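Local coordinates for protein neurotoxin (Clostridium botulinum, PDB 2QN0) that probably cleaves SNARE proteins as the zinc-dependent light chain protease of type C botulinum neurotoxin, at residues A[400-404]-A[405-409]; A[387-390]-A[391-394]. All coordinates share one frame; numbering follows the deposited sequence.

Both contacts lie in the long loop that runs from strand 383-384 to strand 422-423. They follow one another in series, neither nested nor crossed, and their centres are about 13 Å apart. Contact 2 comes first. It closes a tight turn at 389-393 and sets this turn against helix 80-97 and the start of helix 223-238, the helix that carries the zinc ligands His-229 and His-233. Contact 1 then closes a second turn at 401-406, farther from the centre of the chain. The two turns touch. Lys-403 NZ lies 2.8 Å from Asn-391 OD1, probably in a hydrogen bond, and Ile-401 CD1 packs 3.6 Å from Val-392 O.

Contact 1: A[400-404]-A[405-409]; sequences NIPKS and NLNVL
Ile-401 and Pro-402 accept hydrogen bonds from Leu-406 and Asn-405 in a local turn within the loop between strands 383-384 and 422-423. Leu-406 N donates to Ile-401 O at 3.0 Å. Inside this bond, Asn-405 N donates to Pro-402 O at 2.8 Å, from above the carbonyl plane. Ile-401 O also takes Ser-404 N, which arrives from the opposite face to Leu-406 N. The nested 6→1 and 5→2 bonds make a Schellman motif. Asn-405 holds its left-handed position, with phi 65° and psi 37°. A water lies within hydrogen-bonding distance of Pro-402 O, at 2.7 Å, and Asn-405 OD1. It has more acceptors in reach than protons, so both bonds need not form at once.

Beyond the motif, Asn-407 crosses Pro-402 at about a right angle. Its CB lies 3.8 Å from Pro-402 CG. With chi1 at 59°, its CG sits between the backbone N and the carbonyl carbon, and OD1 comes 3.4 Å from Pro-402 CA. Ser-404 CB meets Leu-406 CD1 at 3.8 Å, while the Leu-406 side chain also reaches Met-411 and Asn-418. Asn-400 CA makes a CH...O contact with Leu-406 O at 3.2 Å, and Asn-400 ND2 is hydrogen-bonded to Gln-413 OE1.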
loop_
_atom_site.group_PDB
_atom_site.type_symbol
_atom_site.label_atom_id
_atom_site.label_comp_id
_atom_site.label_asym_id
_atom_site.label_seq_id
_atom_site.Cartn_x
_atom_site.Cartn_y
_atom_site.Cartn_z
ATOM N N ASN A 400 8.338 7.876 20.146
ATOM C CA ASN A 400 8.101 8.787 21.268
ATOM C C ASN A 400 7.761 8.074 22.574
ATOM O O ASN A 400 6.691 8.268 23.154
ATOM C CB ASN A 400 7.002 9.772 20.874
ATOM C CG ASN A 400 7.294 10.443 19.543
ATOM O OD1 ASN A 400 8.410 10.906 19.312
ATOM N ND2 ASN A 400 6.299 10.492 18.661
ATOM N N ILE A 401 8.714 7.273 23.035
ATOM C CA ILE A 401 8.573 6.467 24.244
ATOM C C ILE A 401 8.821 7.234 25.543
ATOM O O ILE A 401 9.873 7.844 25.725
ATOM C CB ILE A 401 9.538 5.266 24.179
ATOM C CG1 ILE A 401 9.288 4.478 22.887
ATOM C CG2 ILE A 401 9.346 4.367 25.396
ATOM C CD1 ILE A 401 10.377 3.476 22.546
ATOM N N PRO A 402 7.848 7.199 26.469
ATOM C CA PRO A 402 7.933 7.880 27.766
ATOM C C PRO A 402 9.120 7.406 28.608
ATOM O O PRO A 402 9.808 8.211 29.237
ATOM C CB PRO A 402 6.596 7.541 28.421
ATOM C CG PRO A 402 5.676 7.392 27.249
ATOM C CD PRO A 402 6.518 6.590 26.293
ATOM N N LYS A 403 9.349 6.095 28.610
ATOM C CA LYS A 403 10.445 5.496 29.367
ATOM C C LYS A 403 11.794 6.046 28.920
ATOM O O LYS A 403 12.755 6.062 29.691
ATOM C CB LYS A 403 10.435 3.977 29.189
ATOM C CG LYS A 403 11.541 3.255 29.946
ATOM C CD LYS A 403 11.654 1.801 29.515
ATOM C CE LYS A 403 12.073 1.691 28.053
ATOM N NZ LYS A 403 12.181 0.275 27.603
ATOM N N SER A 404 11.862 6.486 27.668
ATOM C CA SER A 404 13.094 7.038 27.119
ATOM C C SER A 404 13.094 8.553 27.290
ATOM O O SER A 404 14.076 9.221 26.971
ATOM C CB SER A 404 13.207 6.699 25.629
ATOM O OG SER A 404 13.113 5.301 25.407
ATOM N N ASN A 405 11.986 9.084 27.799
ATOM C CA ASN A 405 11.834 10.523 27.997
ATOM C C ASN A 405 11.831 11.225 26.642
ATOM O O ASN A 405 12.372 12.321 26.492
ATOM C CB ASN A 405 12.967 11.067 28.871
ATOM C CG ASN A 405 12.963 10.462 30.260
ATOM O OD1 ASN A 405 11.972 10.552 30.985
ATOM N ND2 ASN A 405 14.073 9.837 30.637
ATOM N N LEU A 406 11.213 10.575 25.662
ATOM C CA LEU A 406 11.124 11.102 24.303
ATOM C C LEU A 406 9.668 11.289 23.897
ATOM O O LEU A 406 9.352 11.366 22.709
ATOM C CB LEU A 406 11.796 10.135 23.325
ATOM C CG LEU A 406 13.312 9.964 23.413
ATOM C CD1 LEU A 406 13.744 8.791 22.551
ATOM C CD2 LEU A 406 13.998 11.249 22.965
ATOM N N ASN A 407 8.784 11.370 24.884
ATOM C CA ASN A 407 7.358 11.521 24.627
ATOM C C ASN A 407 6.872 12.968 24.568
ATOM O O ASN A 407 5.713 13.218 24.241
ATOM C CB ASN A 407 6.565 10.763 25.693
ATOM C CG ASN A 407 6.860 11.260 27.093
ATOM O OD1 ASN A 407 8.015 11.305 27.518
ATOM N ND2 ASN A 407 5.815 11.635 27.821
ATOM N N VAL A 408 7.747 13.917 24.886
ATOM C CA VAL A 408 7.368 15.325 24.860
ATOM C C VAL A 408 7.733 15.963 23.523
ATOM O O VAL A 408 8.851 15.810 23.033
ATOM C CB VAL A 408 8.059 16.116 25.997
ATOM C CG1 VAL A 408 7.629 17.574 25.959
ATOM C CG2 VAL A 408 7.701 15.501 27.346
ATOM N N LEU A 409 6.773 16.673 22.940
ATOM C CA LEU A 409 6.961 17.346 21.658
ATOM C C LEU A 409 7.615 16.470 20.593
ATOM O O LEU A 409 8.509 16.913 19.868
ATOM C CB LEU A 409 7.769 18.635 21.850
ATOM C CG LEU A 409 7.075 19.706 22.703
ATOM C CD1 LEU A 409 7.960 20.936 22.817
ATOM C CD2 LEU A 409 5.737 20.071 22.078
HETATM O O HOH W 1 9.263 10.616 30.447
#

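Contact 2: A[387-390]-A[391-394]; sequences ILDD and NVYD
A chi1 of -173° swings the Asp-389 carboxylate beside its own carbonyl carbon, where OD1 can meet the backbone of Asn-391. Tyr-393, with chi1 at -172°, lays its side chain alongside Ile-387, both pointing the same way. Asn-391 N donates to Asp-389 OD1 at 2.8 Å, from above the carboxylate plane, which is an Asx turn. Asp-389 O takes two more N-H groups. Val-392 N lies 2.8 Å from it, out of the carbonyl plane, and Tyr-393 N lies 2.9 Å from it in a nearly straight bond (167° at the hydrogen). Together these bonds form an Asx motif, with one aspartate gripping three successive N-H groups.

A water joins Asp-389 OD2 to Asn-391 ND2, and another joins Asp-390 O to Asp-394 OD2. From outside the turn, Lys-403 NZ holds Asn-391 OD1 and Asn-397 N holds Asp-394 OD1. Ile-387 CG2 lies over one face of the tyrosine ring, 4.1 Å from Tyr-393 CG. An edge-to-face contact with Phe-399 and a hydrogen bond from the Tyr-393 hydroxyl to Asp-222 also hold this ring.

Ile-387 O and Tyr-393 O stand 3.5 Å apart, and Asp-390 OD1 is also 3.5 Å from Tyr-393 O. Lys-92 NZ, from helix 80-97, is hydrogen-bonded to both carbonyls and forms a salt bridge with Asp-390 OD1, and its charge probably offsets the negative potential where these three oxygens gather.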
loop_
_atom_site.group_PDB
_atom_site.type_symbol
_atom_site.label_atom_id
_atom_site.label_comp_id
_atom_site.label_asym_id
_atom_site.label_seq_id
_atom_site.Cartn_x
_atom_site.Cartn_y
_atom_site.Cartn_z
ATOM N N ILE A 387 13.930 -0.636 14.484
ATOM C CA ILE A 387 12.556 -0.589 14.958
ATOM C C ILE A 387 12.035 -1.855 15.630
ATOM O O ILE A 387 10.953 -1.840 16.215
ATOM C CB ILE A 387 11.588 -0.180 13.822
ATOM C CG1 ILE A 387 11.679 -1.169 12.660
ATOM C CG2 ILE A 387 11.937 1.226 13.334
ATOM C CD1 ILE A 387 10.670 -0.888 11.559
ATOM N N LEU A 388 12.791 -2.946 15.557
ATOM C CA LEU A 388 12.357 -4.180 16.214
ATOM C C LEU A 388 12.712 -4.125 17.702
ATOM O O LEU A 388 12.176 -4.886 18.510
ATOM C CB LEU A 388 13.009 -5.405 15.563
ATOM C CG LEU A 388 12.539 -5.749 14.144
ATOM C CD1 LEU A 388 13.225 -7.019 13.659
ATOM C CD2 LEU A 388 11.030 -5.938 14.142
ATOM N N ASP A 389 13.610 -3.211 18.057
ATOM C CA ASP A 389 14.046 -3.033 19.446
ATOM C C ASP A 389 13.016 -2.177 20.180
ATOM O O ASP A 389 12.888 -0.987 19.895
ATOM C CB ASP A 389 15.408 -2.331 19.470
ATOM C CG ASP A 389 16.012 -2.248 20.865
ATOM O OD1 ASP A 389 15.259 -2.270 21.864
ATOM O OD2 ASP A 389 17.252 -2.138 20.958
ATOM N N ASP A 390 12.291 -2.768 21.129
ATOM C CA ASP A 390 11.275 -2.019 21.866
ATOM C C ASP A 390 11.805 -0.826 22.654
ATOM O O ASP A 390 11.027 0.005 23.117
ATOM C CB ASP A 390 10.487 -2.939 22.805
ATOM C CG ASP A 390 9.457 -3.779 22.072
ATOM O OD1 ASP A 390 8.881 -3.285 21.079
ATOM O OD2 ASP A 390 9.210 -4.928 22.494
ATOM N N ASN A 391 13.120 -0.743 22.821
ATOM C CA ASN A 391 13.708 0.383 23.539
ATOM C C ASN A 391 13.874 1.543 22.566
ATOM O O ASN A 391 14.220 2.656 22.960
ATOM C CB ASN A 391 15.076 0.011 24.114
ATOM C CG ASN A 391 14.986 -1.036 25.205
ATOM O OD1 ASN A 391 14.216 -0.893 26.154
ATOM N ND2 ASN A 391 15.777 -2.095 25.076
ATOM N N VAL A 392 13.626 1.265 21.292
ATOM C CA VAL A 392 13.757 2.262 20.234
ATOM C C VAL A 392 12.407 2.617 19.625
ATOM O O VAL A 392 12.086 3.791 19.426
ATOM C CB VAL A 392 14.673 1.734 19.104
ATOM C CG1 VAL A 392 14.687 2.710 17.933
ATOM C CG2 VAL A 392 16.087 1.531 19.634
ATOM N N TYR A 393 11.614 1.589 19.350
ATOM C CA TYR A 393 10.313 1.768 18.721
ATOM C C TYR A 393 9.344 0.710 19.237
ATOM O O TYR A 393 9.626 -0.483 19.145
ATOM C CB TYR A 393 10.489 1.610 17.208
ATOM C CG TYR A 393 9.274 1.939 16.371
ATOM C CD1 TYR A 393 9.041 3.239 15.929
ATOM C CD2 TYR A 393 8.363 0.945 16.011
ATOM C CE1 TYR A 393 7.928 3.545 15.139
ATOM C CE2 TYR A 393 7.245 1.237 15.228
ATOM C CZ TYR A 393 7.037 2.539 14.795
ATOM O OH TYR A 393 5.943 2.835 14.013
ATOM N N ASP A 394 8.212 1.133 19.794
ATOM C CA ASP A 394 7.238 0.159 20.267
ATOM C C ASP A 394 5.861 0.379 19.653
ATOM O O ASP A 394 5.591 1.419 19.050
ATOM C CB ASP A 394 7.151 0.131 21.805
ATOM C CG ASP A 394 6.683 1.443 22.413
ATOM O OD1 ASP A 394 5.843 2.143 21.814
ATOM O OD2 ASP A 394 7.146 1.761 23.529
HETATM O O HOH W 2 18.086 -1.456 23.447
HETATM O O HOH W 3 8.993 0.249 24.742
#